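Local coordinates for protein Na-K-Cl cotransporter (Methanosarcina acetivorans, PDB 3G40) that forms the C-terminal cytoplasmic domain of a prokaryotic cation-chloride cotransporter, a family whose members probably carry chloride together with cations across the membrane, at residues E234-L242 / L260-A268. Sequence-based numbering, arbitrary orientation.
Sequences ENPIKSSKL and LARHLMEKA
Lys267 reaches from the helix into the turn at 236-239 and donates from NZ to three backbone carbonyls. Lys267 NZ lies 2.6 Å from Pro236 O, with a C=O...NZ angle of 149°. Lys267 NZ is 2.8 Å from Ser239 O, at 154°. Both bonds lie in their carbonyl planes, whereas that to Ile237 O is weak. CG stands anti to the backbone N (chi1 177°), which sends the chain out to the loop, and a bend at chi3 turns the ammonium into the carbonyl cluster. On the way Lys267 CG passes 3.4 Å from Ser240 O. A methionine in place of Lys267 would probably leave the Pro236 and Ser239 carbonyls without their charged donor and the turn less firmly tied to the helix. Nearer the helix end, one water accepts from Leu242 N and donates to Lys267 O, bridging the two backbones. Leu242 crosses the lysine chain at about a right angle, Leu242 CG 4.1 Å from Lys267 CD, and sets Leu242 CD1 3.8 Å from Ala268 CB. Toward the other end, Ile237 crosses Leu260 nearly perpendicularly, with a tight 3.5 Å approach of Ile237 CG1 to Leu260 CD2. Between them Leu264 CD2 lies 4.2 Å from Pro236 CB, while Leu264 also packs on Phe250 and Phe274 of the sheet. In this alpha/beta domain the loop between strands 228-232 and 247-251 is fastened to helix 258-268, the beta-alpha-beta crossover joining parallel neighbours 247-251 and 271-276.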
# COMPACT_ATOMS: atom_id res chain seq x y z
N GLU A 234 -5.44 -11.13 28.78
CA GLU A 234 -5.38 -9.69 28.98
C GLU A 234 -6.05 -8.88 27.88
O GLU A 234 -6.09 -9.29 26.72
CB GLU A 234 -3.92 -9.24 29.11
CG GLU A 234 -3.13 -10.00 30.16
CD GLU A 234 -1.63 -9.87 29.97
OE1 GLU A 234 -1.18 -8.85 29.42
OE2 GLU A 234 -0.90 -10.81 30.37
N ASN A 235 -6.60 -7.73 28.27
CA ASN A 235 -7.15 -6.75 27.36
C ASN A 235 -6.08 -6.27 26.38
O ASN A 235 -4.91 -6.14 26.75
CB ASN A 235 -7.67 -5.56 28.17
CG ASN A 235 -8.56 -4.65 27.38
OD1 ASN A 235 -8.30 -3.46 27.25
ND2 ASN A 235 -9.64 -5.21 26.85
N PRO A 236 -6.46 -6.00 25.12
CA PRO A 236 -5.53 -5.52 24.10
C PRO A 236 -4.93 -4.15 24.46
O PRO A 236 -3.82 -3.84 24.03
CB PRO A 236 -6.40 -5.38 22.85
CG PRO A 236 -7.62 -6.18 23.12
CD PRO A 236 -7.83 -6.16 24.59
N ILE A 237 -5.67 -3.35 25.20
CA ILE A 237 -5.17 -2.04 25.63
C ILE A 237 -4.06 -2.20 26.67
O ILE A 237 -3.14 -1.39 26.74
CB ILE A 237 -6.29 -1.17 26.23
CG1 ILE A 237 -7.42 -1.00 25.22
CG2 ILE A 237 -5.74 0.18 26.65
CD1 ILE A 237 -8.62 -0.26 25.79
N LYS A 238 -4.15 -3.26 27.46
CA LYS A 238 -3.22 -3.47 28.57
C LYS A 238 -1.99 -4.28 28.18
O LYS A 238 -0.90 -4.04 28.69
CB LYS A 238 -3.93 -4.12 29.76
CG LYS A 238 -4.93 -3.21 30.47
CD LYS A 238 -5.55 -3.91 31.67
CE LYS A 238 -6.54 -3.01 32.40
NZ LYS A 238 -7.03 -3.63 33.66
N SER A 239 -2.17 -5.25 27.28
CA SER A 239 -1.08 -6.15 26.91
C SER A 239 0.07 -5.39 26.25
O SER A 239 -0.12 -4.29 25.72
CB SER A 239 -1.58 -7.28 26.00
OG SER A 239 -2.14 -6.77 24.81
N SER A 240 1.26 -5.98 26.27
CA SER A 240 2.43 -5.35 25.68
C SER A 240 2.49 -5.55 24.16
O SER A 240 3.02 -4.70 23.43
CB SER A 240 3.71 -5.88 26.33
OG SER A 240 3.66 -7.29 26.46
N LYS A 241 1.94 -6.66 23.68
CA LYS A 241 1.96 -7.00 22.26
C LYS A 241 0.63 -7.62 21.85
O LYS A 241 -0.08 -8.20 22.67
CB LYS A 241 3.09 -8.00 21.99
CG LYS A 241 2.95 -9.28 22.80
CD LYS A 241 4.20 -10.14 22.77
CE LYS A 241 4.08 -11.31 23.75
NZ LYS A 241 5.25 -12.23 23.70
N LEU A 242 0.29 -7.49 20.57
CA LEU A 242 -0.93 -8.11 20.04
C LEU A 242 -0.58 -9.31 19.17
O LEU A 242 0.49 -9.36 18.58
CB LEU A 242 -1.72 -7.09 19.22
CG LEU A 242 -2.16 -5.80 19.92
CD1 LEU A 242 -3.06 -4.98 19.01
CD2 LEU A 242 -2.86 -6.12 21.23
N LEU A 260 -6.08 6.28 22.19
CA LEU A 260 -6.11 4.85 22.44
C LEU A 260 -6.06 4.12 21.09
O LEU A 260 -5.34 3.13 20.94
CB LEU A 260 -7.38 4.49 23.20
CG LEU A 260 -7.28 3.34 24.20
CD1 LEU A 260 -8.47 3.35 25.15
CD2 LEU A 260 -7.17 2.01 23.47
N ALA A 261 -6.81 4.62 20.11
CA ALA A 261 -6.81 4.04 18.78
C ALA A 261 -5.41 4.08 18.18
O ALA A 261 -4.93 3.09 17.63
CB ALA A 261 -7.82 4.76 17.87
N ARG A 262 -4.75 5.23 18.30
CA ARG A 262 -3.41 5.40 17.75
C ARG A 262 -2.44 4.45 18.44
O ARG A 262 -1.60 3.84 17.79
CB ARG A 262 -2.92 6.84 17.91
CG ARG A 262 -3.58 7.84 16.98
CD ARG A 262 -2.93 9.21 17.12
NE ARG A 262 -3.58 10.21 16.27
CZ ARG A 262 -4.59 10.98 16.67
NH1 ARG A 262 -5.05 10.88 17.91
NH2 ARG A 262 -5.12 11.85 15.83
N HIS A 263 -2.58 4.33 19.75
CA HIS A 263 -1.71 3.47 20.54
C HIS A 263 -1.83 2.00 20.12
O HIS A 263 -0.84 1.27 20.10
CB HIS A 263 -2.00 3.62 22.03
CG HIS A 263 -1.23 2.67 22.89
ND1 HIS A 263 0.13 2.78 23.08
CD2 HIS A 263 -1.62 1.59 23.61
CE1 HIS A 263 0.55 1.81 23.88
NE2 HIS A 263 -0.50 1.08 24.22
N LEU A 264 -3.05 1.57 19.82
CA LEU A 264 -3.25 0.19 19.41
C LEU A 264 -2.52 -0.09 18.10
O LEU A 264 -1.89 -1.14 17.94
CB LEU A 264 -4.75 -0.14 19.29
CG LEU A 264 -5.47 -0.43 20.62
CD1 LEU A 264 -6.99 -0.41 20.46
CD2 LEU A 264 -5.00 -1.75 21.24
N MET A 265 -2.57 0.86 17.17
CA MET A 265 -1.93 0.67 15.89
C MET A 265 -0.42 0.60 16.04
O MET A 265 0.24 -0.23 15.42
CB MET A 265 -2.35 1.76 14.89
CG MET A 265 -1.62 1.63 13.56
SD MET A 265 -0.20 2.73 13.50
CE MET A 265 -1.04 4.29 13.26
N GLU A 266 0.13 1.46 16.90
CA GLU A 266 1.57 1.52 17.11
C GLU A 266 2.08 0.26 17.78
O GLU A 266 3.13 -0.26 17.41
CB GLU A 266 1.93 2.73 17.96
CG GLU A 266 1.73 4.06 17.25
CD GLU A 266 1.59 5.22 18.21
OE1 GLU A 266 1.76 5.01 19.43
OE2 GLU A 266 1.30 6.34 17.75
N LYS A 267 1.33 -0.23 18.76
CA LYS A 267 1.67 -1.45 19.49
C LYS A 267 1.58 -2.67 18.57
O LYS A 267 2.43 -3.55 18.60
CB LYS A 267 0.75 -1.62 20.69
CG LYS A 267 0.97 -2.89 21.48
CD LYS A 267 -0.22 -3.19 22.38
CE LYS A 267 -0.49 -2.07 23.37
NZ LYS A 267 -1.63 -2.38 24.28
N ALA A 268 0.54 -2.69 17.74
CA ALA A 268 0.33 -3.78 16.78
C ALA A 268 1.44 -3.87 15.73
O ALA A 268 1.80 -4.96 15.28
CB ALA A 268 -1.02 -3.60 16.09
O HOH W 1 1.47 -7.73 16.55
O HOH W 2 2.35 -6.39 18.82